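Local coordinates for protein CaaX farnesyltransferase beta subunit Ram1 (Aspergillus fumigatus, PDB 4L9P) that probably transfers, together with its alpha subunit, a farnesyl group from farnesyl diphosphate to the cysteine of C-terminal CaaX motifs, using a zinc ion, at residues 246-249 and 250-254; 342-345 and 346-350; 397-400 and 401-405; 433-436 and 437-441. All blocks are in the same frame, centred on the assembly; numbering follows the deposited sequence.

Contact 1: residues 246-249 and 250-254; sequences GGEE and DVRGA. With FII ([(3,7,11-trimethyl-dodeca-2,6,10-trienyloxycarbamoyl)-methyl]-phosphonic acid), chain Q.
The carboxylate of Glu248 meets the edge of the Arg252 guanidinium, the two planes only 19° apart, so the salt bridge is almost flat. Glu248 OE2 accepts from Arg252 NH2 at 2.8 Å through the anti lone pair, the one turned away from OE1. A bend at chi2 (-86°) swings the Glu248 chain back and lays its CG beside the same guanidinium edge. Asp250 is gripped side-on by the same cation: Arg252 NH2 meets the syn lone pair of Asp250 OD2 at 2.7 Å, nearly straight at 164°, while Arg252 NE reaches Asp250 OD1 at 3.0 Å from outside the carboxylate plane. NH2 thus serves both acids, and the shared positive charge probably offsets the repulsion between them. Water 1 accepts a hydrogen bond from Arg252 NH1 and donates one to Glu248 OE2, adding a second link between these side chains. Asp250 also occupies the N-cap of helix 251-263, where OD1 receives a weak bond from Arg252 N. The aliphatic part of the arginine faces the ligand, with Arg252 CG 3.8 Å from C11 of FII, and NH1 bonds to the backbone of the bound peptide. Tyr123 of the alpha subunit makes a cation-pi contact with the guanidinium. This is a salt-bridge network at a capped helix start, setting an arginine in the wall of the pocket that holds the isoprenoid analogue FII and the peptide.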
loop_
_atom_site.group_PDB
_atom_site.type_symbol
_atom_site.label_atom_id
_atom_site.label_comp_id
_atom_site.label_asym_id
_atom_site.label_seq_id
_atom_site.Cartn_x
_atom_site.Cartn_y
_atom_site.Cartn_z
ATOM N N GLY B 246 -9.247 -10.954 15.579
ATOM C CA GLY B 246 -9.535 -12.116 14.748
ATOM C C GLY B 246 -9.246 -11.890 13.270
ATOM O O GLY B 246 -9.457 -12.791 12.488
ATOM N N GLY B 247 -8.762 -10.693 12.909
ATOM C CA GLY B 247 -8.480 -10.364 11.508
ATOM C C GLY B 247 -7.026 -10.530 11.125
ATOM O O GLY B 247 -6.157 -10.921 11.902
ATOM N N GLU B 248 -6.755 -10.186 9.882
ATOM C CA GLU B 248 -5.416 -10.352 9.323
ATOM C C GLU B 248 -4.396 -9.342 9.909
ATOM O O GLU B 248 -4.750 -8.225 10.357
ATOM C CB GLU B 248 -5.403 -10.184 7.780
ATOM C CG GLU B 248 -5.894 -8.812 7.291
ATOM C CD GLU B 248 -7.421 -8.665 7.092
ATOM O OE1 GLU B 248 -8.212 -9.439 7.652
ATOM O OE2 GLU B 248 -7.833 -7.744 6.353
ATOM N N GLU B 249 -3.130 -9.768 9.891
ATOM C CA GLU B 249 -1.995 -8.919 10.292
ATOM C C GLU B 249 -1.200 -8.522 9.065
ATOM O O GLU B 249 -0.621 -9.360 8.396
ATOM C CB GLU B 249 -1.105 -9.692 11.252
ATOM C CG GLU B 249 0.068 -8.803 11.747
ATOM C CD GLU B 249 0.989 -9.450 12.713
ATOM O OE1 GLU B 249 0.827 -10.643 13.086
ATOM O OE2 GLU B 249 1.959 -8.754 13.123
ATOM N N ASP B 250 -1.105 -7.201 8.874
ATOM C CA ASP B 250 -0.298 -6.670 7.756
ATOM C C ASP B 250 0.009 -5.236 8.071
ATOM O O ASP B 250 -0.455 -4.696 9.079
ATOM C CB ASP B 250 -0.991 -6.888 6.381
ATOM C CG ASP B 250 -2.298 -6.161 6.253
ATOM O OD1 ASP B 250 -2.353 -4.981 6.634
ATOM O OD2 ASP B 250 -3.290 -6.781 5.757
ATOM N N VAL B 251 0.852 -4.648 7.227
ATOM C CA VAL B 251 1.361 -3.324 7.566
ATOM C C VAL B 251 0.278 -2.229 7.524
ATOM O O VAL B 251 0.503 -1.197 8.157
ATOM C CB VAL B 251 2.536 -2.929 6.674
ATOM C CG1 VAL B 251 3.761 -3.913 6.861
ATOM C CG2 VAL B 251 2.072 -2.780 5.262
ATOM N N ARG B 252 -0.883 -2.435 6.887
ATOM C CA ARG B 252 -2.030 -1.523 7.100
ATOM C C ARG B 252 -2.398 -1.441 8.525
ATOM O O ARG B 252 -2.727 -0.354 9.034
ATOM C CB ARG B 252 -3.350 -2.021 6.470
ATOM C CG ARG B 252 -3.234 -2.072 5.056
ATOM C CD ARG B 252 -4.613 -2.733 4.538
ATOM N NE ARG B 252 -4.748 -4.095 5.033
ATOM C CZ ARG B 252 -5.918 -4.668 5.404
ATOM N NH1 ARG B 252 -7.086 -4.049 5.294
ATOM N NH2 ARG B 252 -5.875 -5.849 5.849
ATOM N N GLY B 253 -2.421 -2.562 9.211
ATOM C CA GLY B 253 -2.757 -2.592 10.622
ATOM C C GLY B 253 -1.811 -1.732 11.405
ATOM O O GLY B 253 -2.265 -0.897 12.202
ATOM N N ALA B 254 -0.498 -1.893 11.159
ATOM C CA ALA B 254 0.471 -1.122 11.889
ATOM C C ALA B 254 0.311 0.390 11.614
ATOM O O ALA B 254 0.308 1.204 12.535
ATOM C CB ALA B 254 1.871 -1.552 11.521
HETATM C C1 FII Q . -3.979 2.771 4.786
HETATM C C2 FII Q . -4.375 1.663 3.846
HETATM C C6 FII Q . -5.575 0.906 4.228
HETATM C C10 FII Q . -3.365 1.177 2.889
HETATM C C11 FII Q . -3.591 0.002 1.939
HETATM C C12 FII Q . -3.951 0.597 0.546
HETATM C C15 FII Q . -3.786 -0.313 -0.668
HETATM C C18 FII Q . -4.128 0.220 -2.054
HETATM C C22 FII Q . -3.736 -1.778 -0.371
HETATM C C23 FII Q . -3.202 -2.633 -1.510
HETATM C C24 FII Q . -3.414 -4.078 -1.263
HETATM C C27 FII Q . -3.308 -4.851 -2.539
HETATM C C30 FII Q . -1.910 -5.341 -2.877
HETATM C C34 FII Q . -4.535 -5.589 -2.920
HETATM C C35 FII Q . -4.548 -6.641 -4.009
HETATM O O36 FII Q . -5.325 -6.218 -5.114
HETATM N N42 FII Q . -4.967 -5.021 -5.672
HETATM C C43 FII Q . -4.215 -5.182 -6.845
HETATM O O44 FII Q . -3.855 -6.271 -7.318
HETATM C C45 FII Q . -3.884 -3.859 -7.521
HETATM P P46 FII Q . -2.239 -3.849 -8.406
HETATM O O49 FII Q . -1.264 -4.439 -7.458
HETATM O O50 FII Q . -2.407 -4.577 -9.703
HETATM O O51 FII Q . -2.011 -2.339 -8.625
HETATM O O HOH W 1 -9.447 -5.644 6.185
#

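Contact 2: residues 342-345 and 346-350; sequences LPWL and SARQY
Pro343 O receives Ala347 N at 2.8 Å, one of the backbone bonds that close helix 338-346 before the chain turns away. The last residue of this helix in the alpha-alpha toroid, Ser346, opens a type I beta turn that runs to Gln349. Ser346 N donates to Leu342 O at 2.9 Å, still in the helical pattern, whereas Arg348 N reaches back only three residues to Leu345 O. Bends at chi2 (-87°) and chi3 (44°) fold the Arg348 chain across one face of the Trp344 indole. Arg348 CD sits over the six-membered ring, 4.0 Å from its centroid, in a CH-pi contact, and the guanidinium reaches the five-membered ring in an off-centre cation-pi contact, with Arg348 CZ 4.5 Å from that centroid. The planes are 35° apart, so this is a tilted approach and not a parallel stack. Beyond the ring, Arg348 NH1 is held by Ser357 OG. Ser346 OG accepts from Arg342 NE of the alpha subunit, whose Tyr345 packs on Pro343 and Ser346; this helix end therefore belongs to the subunit interface. Leu345 packs on Cys375 and Trp376 of helix 375-384. Arg348 NH2 rides 3.4 Å above the indole plane toward its rim, close enough to Trp344 O to make a weak hydrogen bond of 3.0 Å.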
loop_
_atom_site.group_PDB
_atom_site.type_symbol
_atom_site.label_atom_id
_atom_site.label_comp_id
_atom_site.label_asym_id
_atom_site.label_seq_id
_atom_site.Cartn_x
_atom_site.Cartn_y
_atom_site.Cartn_z
ATOM N N LEU B 342 15.510 2.476 -2.761
ATOM C CA LEU B 342 15.458 3.637 -3.683
ATOM C C LEU B 342 15.252 3.257 -5.172
ATOM O O LEU B 342 14.362 3.787 -5.812
ATOM C CB LEU B 342 16.723 4.495 -3.519
ATOM C CG LEU B 342 16.684 5.820 -2.948
ATOM C CD1 LEU B 342 18.125 6.387 -3.271
ATOM C CD2 LEU B 342 15.663 6.718 -3.547
ATOM N N PRO B 343 16.033 2.305 -5.718
ATOM C CA PRO B 343 15.810 1.993 -7.129
ATOM C C PRO B 343 14.456 1.328 -7.323
ATOM O O PRO B 343 13.875 1.579 -8.382
ATOM C CB PRO B 343 16.966 1.041 -7.507
ATOM C CG PRO B 343 17.572 0.548 -6.160
ATOM C CD PRO B 343 17.284 1.715 -5.197
ATOM N N TRP B 344 13.977 0.510 -6.358
ATOM C CA TRP B 344 12.653 -0.098 -6.594
ATOM C C TRP B 344 11.555 0.987 -6.603
ATOM O O TRP B 344 10.610 0.944 -7.413
ATOM C CB TRP B 344 12.412 -1.094 -5.451
ATOM C CG TRP B 344 11.025 -1.692 -5.503
ATOM C CD1 TRP B 344 10.614 -2.799 -6.226
ATOM C CD2 TRP B 344 9.890 -1.217 -4.793
ATOM N NE1 TRP B 344 9.255 -3.024 -5.990
ATOM C CE2 TRP B 344 8.779 -2.061 -5.131
ATOM C CE3 TRP B 344 9.694 -0.124 -3.934
ATOM C CZ2 TRP B 344 7.514 -1.906 -4.549
ATOM C CZ3 TRP B 344 8.427 0.037 -3.360
ATOM C CH2 TRP B 344 7.330 -0.826 -3.712
ATOM N N LEU B 345 11.680 1.972 -5.706
ATOM C CA LEU B 345 10.702 3.078 -5.690
ATOM C C LEU B 345 10.803 3.881 -6.984
ATOM O O LEU B 345 9.767 4.167 -7.622
ATOM C CB LEU B 345 10.979 3.957 -4.477
ATOM C CG LEU B 345 9.843 4.857 -4.088
ATOM C CD1 LEU B 345 8.632 4.003 -3.539
ATOM C CD2 LEU B 345 10.301 5.810 -2.966
ATOM N N SER B 346 12.038 4.163 -7.430
ATOM C CA SER B 346 12.203 4.867 -8.696
ATOM C C SER B 346 11.591 4.087 -9.863
ATOM O O SER B 346 10.912 4.680 -10.746
ATOM C CB SER B 346 13.714 5.087 -8.861
ATOM O OG SER B 346 14.013 5.540 -10.189
ATOM N N ALA B 347 11.751 2.759 -9.839
ATOM C CA ALA B 347 11.253 1.936 -10.935
ATOM C C ALA B 347 9.716 1.826 -10.971
ATOM O O ALA B 347 9.179 1.245 -11.910
ATOM C CB ALA B 347 11.836 0.487 -10.796
ATOM N N ARG B 348 9.026 2.351 -9.968
ATOM C CA ARG B 348 7.559 2.344 -10.054
ATOM C C ARG B 348 7.017 3.228 -11.167
ATOM O O ARG B 348 5.880 3.030 -11.619
ATOM C CB ARG B 348 6.928 2.857 -8.727
ATOM C CG ARG B 348 7.397 2.098 -7.446
ATOM C CD ARG B 348 6.556 0.798 -7.108
ATOM N NE ARG B 348 6.304 -0.011 -8.297
ATOM C CZ ARG B 348 7.217 -0.756 -8.912
ATOM N NH1 ARG B 348 6.893 -1.400 -10.048
ATOM N NH2 ARG B 348 8.456 -0.822 -8.408
ATOM N N GLN B 349 7.807 4.222 -11.612
ATOM C CA GLN B 349 7.260 5.194 -12.563
ATOM C C GLN B 349 7.585 4.745 -13.993
ATOM O O GLN B 349 8.736 4.342 -14.265
ATOM C CB GLN B 349 7.938 6.557 -12.289
ATOM C CG GLN B 349 7.176 7.691 -12.960
ATOM C CD GLN B 349 7.622 9.039 -12.496
ATOM O OE1 GLN B 349 8.741 9.187 -11.956
ATOM N NE2 GLN B 349 6.773 10.040 -12.730
ATOM N N TYR B 350 6.587 4.849 -14.873
ATOM C CA TYR B 350 6.746 4.419 -16.297
ATOM C C TYR B 350 6.662 5.624 -17.244
ATOM O O TYR B 350 6.030 6.623 -16.918
ATOM C CB TYR B 350 5.584 3.473 -16.682
ATOM C CG TYR B 350 5.524 2.157 -15.909
ATOM C CD1 TYR B 350 6.527 1.734 -15.038
ATOM C CD2 TYR B 350 4.455 1.346 -16.162
ATOM C CE1 TYR B 350 6.403 0.461 -14.370
ATOM C CE2 TYR B 350 4.319 0.097 -15.491
ATOM C CZ TYR B 350 5.282 -0.286 -14.609
ATOM O OH TYR B 350 5.211 -1.505 -13.933
#

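Contact 3: residues 397-400 and 401-405; sequences VGNL and YSREG
With chi1 at -62°, Asn399 places CG beside its own backbone N, and Tyr401, at chi1 64°, sets its CG between the backbone N and the carbonyl carbon; the two side chains consequently run side by side in the same direction. Amide and ring planes stand 68° apart, and Asn399 OD1 comes 4.1 Å from Tyr401 CE1. Water 2 joins their ends: it donates to Asn399 OD1 at 3.2 Å and lies 2.7 Å from Tyr401 OH, in the plane of the phenol ring. On the helix side, Arg403 bends at chi3 and brings its CD within 3.6 Å of Asn399 ND2. Asn399 ND2 and Arg403 NE, 3.3 Å apart, are both donors and do not bond to each other; both donate to Asp481, NE to OD1 in a salt bridge and ND2 to OD2. One carboxylate thereby satisfies both and probably fixes the rotation of the amide, whose OD1 is also held by Gln380. Tyr401 stacks on Trp376 of helix 375-384, and its carbonyl O accepts from Asn344 of the alpha subunit. Ser402 OG then takes Gly405 N at 2.9 Å. These features make up an N-capped entry into helix 403-413 of the alpha-alpha toroid, where the preceding loop is joined to helix 375-384 through Gln380 and Trp376 and to Asp481.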
loop_
_atom_site.group_PDB
_atom_site.type_symbol
_atom_site.label_atom_id
_atom_site.label_comp_id
_atom_site.label_asym_id
_atom_site.label_seq_id
_atom_site.Cartn_x
_atom_site.Cartn_y
_atom_site.Cartn_z
ATOM N N VAL B 397 18.695 16.377 -1.661
ATOM C CA VAL B 397 18.808 15.489 -2.818
ATOM C C VAL B 397 17.741 15.855 -3.867
ATOM O O VAL B 397 17.852 15.435 -5.031
ATOM C CB VAL B 397 18.654 13.969 -2.421
ATOM C CG1 VAL B 397 19.767 13.509 -1.478
ATOM C CG2 VAL B 397 17.244 13.664 -1.800
ATOM N N GLY B 398 16.754 16.693 -3.502
ATOM C CA GLY B 398 15.721 17.117 -4.439
ATOM C C GLY B 398 14.744 15.950 -4.670
ATOM O O GLY B 398 14.683 14.967 -3.914
ATOM N N ASN B 399 13.997 16.037 -5.767
ATOM C CA ASN B 399 13.008 15.027 -6.117
ATOM C C ASN B 399 13.659 13.998 -6.969
ATOM O O ASN B 399 14.269 14.342 -7.986
ATOM C CB ASN B 399 11.861 15.684 -6.855
ATOM C CG ASN B 399 11.186 16.672 -5.994
ATOM O OD1 ASN B 399 10.743 16.293 -4.878
ATOM N ND2 ASN B 399 11.155 17.964 -6.426
ATOM N N LEU B 400 13.573 12.744 -6.550
ATOM C CA LEU B 400 14.252 11.653 -7.219
ATOM C C LEU B 400 13.385 10.887 -8.235
ATOM O O LEU B 400 13.783 9.842 -8.684
ATOM C CB LEU B 400 14.881 10.705 -6.165
ATOM C CG LEU B 400 15.984 11.405 -5.325
ATOM C CD1 LEU B 400 16.520 10.371 -4.301
ATOM C CD2 LEU B 400 17.115 11.969 -6.165
ATOM N N TYR B 401 12.215 11.422 -8.558
ATOM C CA TYR B 401 11.269 10.872 -9.517
ATOM C C TYR B 401 10.882 12.064 -10.424
ATOM O O TYR B 401 11.323 13.200 -10.198
ATOM C CB TYR B 401 9.997 10.310 -8.831
ATOM C CG TYR B 401 9.195 11.372 -8.130
ATOM C CD1 TYR B 401 9.567 11.889 -6.913
ATOM C CD2 TYR B 401 8.014 11.823 -8.710
ATOM C CE1 TYR B 401 8.824 12.891 -6.273
ATOM C CE2 TYR B 401 7.224 12.809 -8.065
ATOM C CZ TYR B 401 7.624 13.338 -6.845
ATOM O OH TYR B 401 6.818 14.328 -6.258
ATOM N N SER B 402 10.047 11.799 -11.433
ATOM C CA SER B 402 9.614 12.830 -12.377
ATOM C C SER B 402 8.283 13.428 -11.958
ATOM O O SER B 402 7.207 12.833 -12.170
ATOM C CB SER B 402 9.510 12.232 -13.804
ATOM O OG SER B 402 8.964 13.233 -14.672
ATOM N N ARG B 403 8.325 14.657 -11.436
ATOM C CA ARG B 403 7.081 15.360 -11.131
ATOM C C ARG B 403 6.289 15.671 -12.402
ATOM O O ARG B 403 5.053 15.603 -12.405
ATOM C CB ARG B 403 7.372 16.658 -10.342
ATOM C CG ARG B 403 7.865 16.414 -8.901
ATOM C CD ARG B 403 7.986 17.812 -8.108
ATOM N NE ARG B 403 8.871 18.758 -8.702
ATOM C CZ ARG B 403 8.547 19.992 -9.045
ATOM N NH1 ARG B 403 7.318 20.540 -8.778
ATOM N NH2 ARG B 403 9.492 20.735 -9.586
ATOM N N GLU B 404 7.001 15.959 -13.487
ATOM C CA GLU B 404 6.335 16.225 -14.764
ATOM C C GLU B 404 5.525 14.976 -15.164
ATOM O O GLU B 404 4.374 15.101 -15.550
ATOM C CB GLU B 404 7.392 16.508 -15.858
ATOM C CG GLU B 404 6.755 16.581 -17.243
ATOM C CD GLU B 404 7.677 17.001 -18.374
ATOM O OE1 GLU B 404 8.893 17.111 -18.128
ATOM O OE2 GLU B 404 7.141 17.300 -19.471
ATOM N N GLY B 405 6.178 13.806 -15.152
ATOM C CA GLY B 405 5.463 12.592 -15.563
ATOM C C GLY B 405 4.211 12.324 -14.743
ATOM O O GLY B 405 3.132 12.030 -15.269
HETATM O O HOH W 2 7.902 15.075 -3.940
#

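Contact 4: residues 433-436 and 437-441; sequences HTCY and ALTGL. With ZN (zinc ion), chain J.
The Tyr436 ring has Thr439 OG1 4.3 Å from its CD1 across the segments, and one of its faces is covered by the neighbouring Cys435, whose SG stands 4.0 Å above the plane, over the ring centre. The rings of Trp371, His370, Tyr432 and Trp157 surround the phenol in an aromatic cluster. His433 NE2 binds the zinc ion at 2.0 Å; Asp365, Cys367 and the bound peptide complete the metal site. Helical backbone bonds tie the segments together, among them Ala437 N to His433 O at 3.0 Å. Thr439 adds a side-chain bond: with OG1 beside its own backbone N (chi1 -68°), the hydroxyl donates to Cys435 O at 2.8 Å from above the carbonyl plane, and Thr439 N donates to that same oxygen. Thr434 and Leu438 run alongside each other, with Thr434 CG2 3.9 Å from Leu438 CD1. Helix 431-444 thus satisfies a buried threonine hydroxyl internally while presenting one imidazole nitrogen to the metal. Coordination through His433 NE2, beside Asp365 and Cys367, is consistent with a zinc ion that binds and activates the substrate cysteine as a thiolate, as in related farnesyltransferases.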
loop_
_atom_site.group_PDB
_atom_site.type_symbol
_atom_site.label_atom_id
_atom_site.label_comp_id
_atom_site.label_asym_id
_atom_site.label_seq_id
_atom_site.Cartn_x
_atom_site.Cartn_y
_atom_site.Cartn_z
ATOM N N HIS B 433 -10.191 6.872 -5.911
ATOM C CA HIS B 433 -9.255 7.330 -6.932
ATOM C C HIS B 433 -9.223 8.865 -7.016
ATOM O O HIS B 433 -8.172 9.437 -7.326
ATOM C CB HIS B 433 -9.538 6.656 -8.270
ATOM C CG HIS B 433 -9.000 5.246 -8.269
ATOM N ND1 HIS B 433 -9.799 4.140 -8.049
ATOM C CD2 HIS B 433 -7.725 4.810 -8.389
ATOM C CE1 HIS B 433 -9.008 3.057 -8.008
ATOM N NE2 HIS B 433 -7.749 3.441 -8.201
ATOM N N THR B 434 -10.341 9.512 -6.772
ATOM C CA THR B 434 -10.384 10.972 -6.801
ATOM C C THR B 434 -9.546 11.514 -5.634
ATOM O O THR B 434 -8.657 12.386 -5.839
ATOM C CB THR B 434 -11.851 11.471 -6.677
ATOM O OG1 THR B 434 -12.586 10.965 -7.783
ATOM C CG2 THR B 434 -11.892 12.998 -6.684
ATOM N N CYS B 435 -9.776 11.015 -4.415
ATOM C CA CYS B 435 -8.949 11.465 -3.311
ATOM C C CYS B 435 -7.435 11.285 -3.559
ATOM O O CYS B 435 -6.617 12.222 -3.337
ATOM C CB CYS B 435 -9.365 10.657 -2.051
ATOM S SG CYS B 435 -8.323 10.896 -0.600
ATOM N N TYR B 436 -7.040 10.065 -3.952
ATOM C CA TYR B 436 -5.604 9.797 -3.996
ATOM C C TYR B 436 -4.897 10.376 -5.229
ATOM O O TYR B 436 -3.725 10.746 -5.108
ATOM C CB TYR B 436 -5.311 8.296 -3.792
ATOM C CG TYR B 436 -5.635 7.914 -2.348
ATOM C CD1 TYR B 436 -5.032 8.567 -1.249
ATOM C CD2 TYR B 436 -6.569 6.911 -2.074
ATOM C CE1 TYR B 436 -5.283 8.206 0.070
ATOM C CE2 TYR B 436 -6.841 6.561 -0.771
ATOM C CZ TYR B 436 -6.222 7.177 0.305
ATOM O OH TYR B 436 -6.510 6.827 1.617
ATOM N N ALA B 437 -5.598 10.539 -6.361
ATOM C CA ALA B 437 -4.971 11.278 -7.472
ATOM C C ALA B 437 -4.786 12.750 -7.082
ATOM O O ALA B 437 -3.722 13.310 -7.363
ATOM C CB ALA B 437 -5.805 11.188 -8.725
ATOM N N LEU B 438 -5.768 13.346 -6.396
ATOM C CA LEU B 438 -5.602 14.733 -5.940
ATOM C C LEU B 438 -4.484 14.839 -4.918
ATOM O O LEU B 438 -3.712 15.784 -4.908
ATOM C CB LEU B 438 -6.911 15.284 -5.385
ATOM C CG LEU B 438 -8.013 15.491 -6.449
ATOM C CD1 LEU B 438 -9.315 15.804 -5.698
ATOM C CD2 LEU B 438 -7.669 16.645 -7.389
ATOM N N THR B 439 -4.386 13.847 -4.027
ATOM C CA THR B 439 -3.364 13.876 -2.979
ATOM C C THR B 439 -1.975 13.872 -3.640
ATOM O O THR B 439 -1.075 14.648 -3.291
ATOM C CB THR B 439 -3.536 12.667 -2.042
ATOM O OG1 THR B 439 -4.751 12.810 -1.297
ATOM C CG2 THR B 439 -2.403 12.613 -1.055
ATOM N N GLY B 440 -1.776 13.007 -4.638
ATOM C CA GLY B 440 -0.517 12.974 -5.360
ATOM C C GLY B 440 -0.223 14.239 -6.152
ATOM O O GLY B 440 0.935 14.657 -6.176
ATOM N N LEU B 441 -1.247 14.842 -6.772
ATOM C CA LEU B 441 -1.023 16.102 -7.453
ATOM C C LEU B 441 -0.559 17.149 -6.426
ATOM O O LEU B 441 0.336 17.957 -6.704
ATOM C CB LEU B 441 -2.315 16.507 -8.132
ATOM C CG LEU B 441 -2.153 17.854 -8.939
ATOM C CD1 LEU B 441 -1.046 17.813 -10.030
ATOM C CD2 LEU B 441 -3.544 18.147 -9.554
HETATM ZN ZN ZN J . -6.144 2.255 -7.811
#

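Overall arrangement
All four contacts lie in the alpha-alpha toroid and follow one another along the chain. Contacts 1 and 4 meet the active site at different places: 250-254 borders the isoprenoid analogue FII, whereas 433-436 supplies a zinc ligand, and their centres are 24 Å apart. Contacts 2 and 3 form a neighbouring pair at the alpha-subunit interface, centres 11 Å apart. They touch through Gln349 NE2 and Ser402 O, 2.9 Å apart and probably hydrogen-bonded, and through Leu342 CD2 against Leu400 CD1. Contact 3 lies across the chain's centre from contact 1, while its helix 403-413 is followed by helix 431-444 of contact 4. In contact 2, the nearest atoms of Arg348 and FII lie about 9 Å apart.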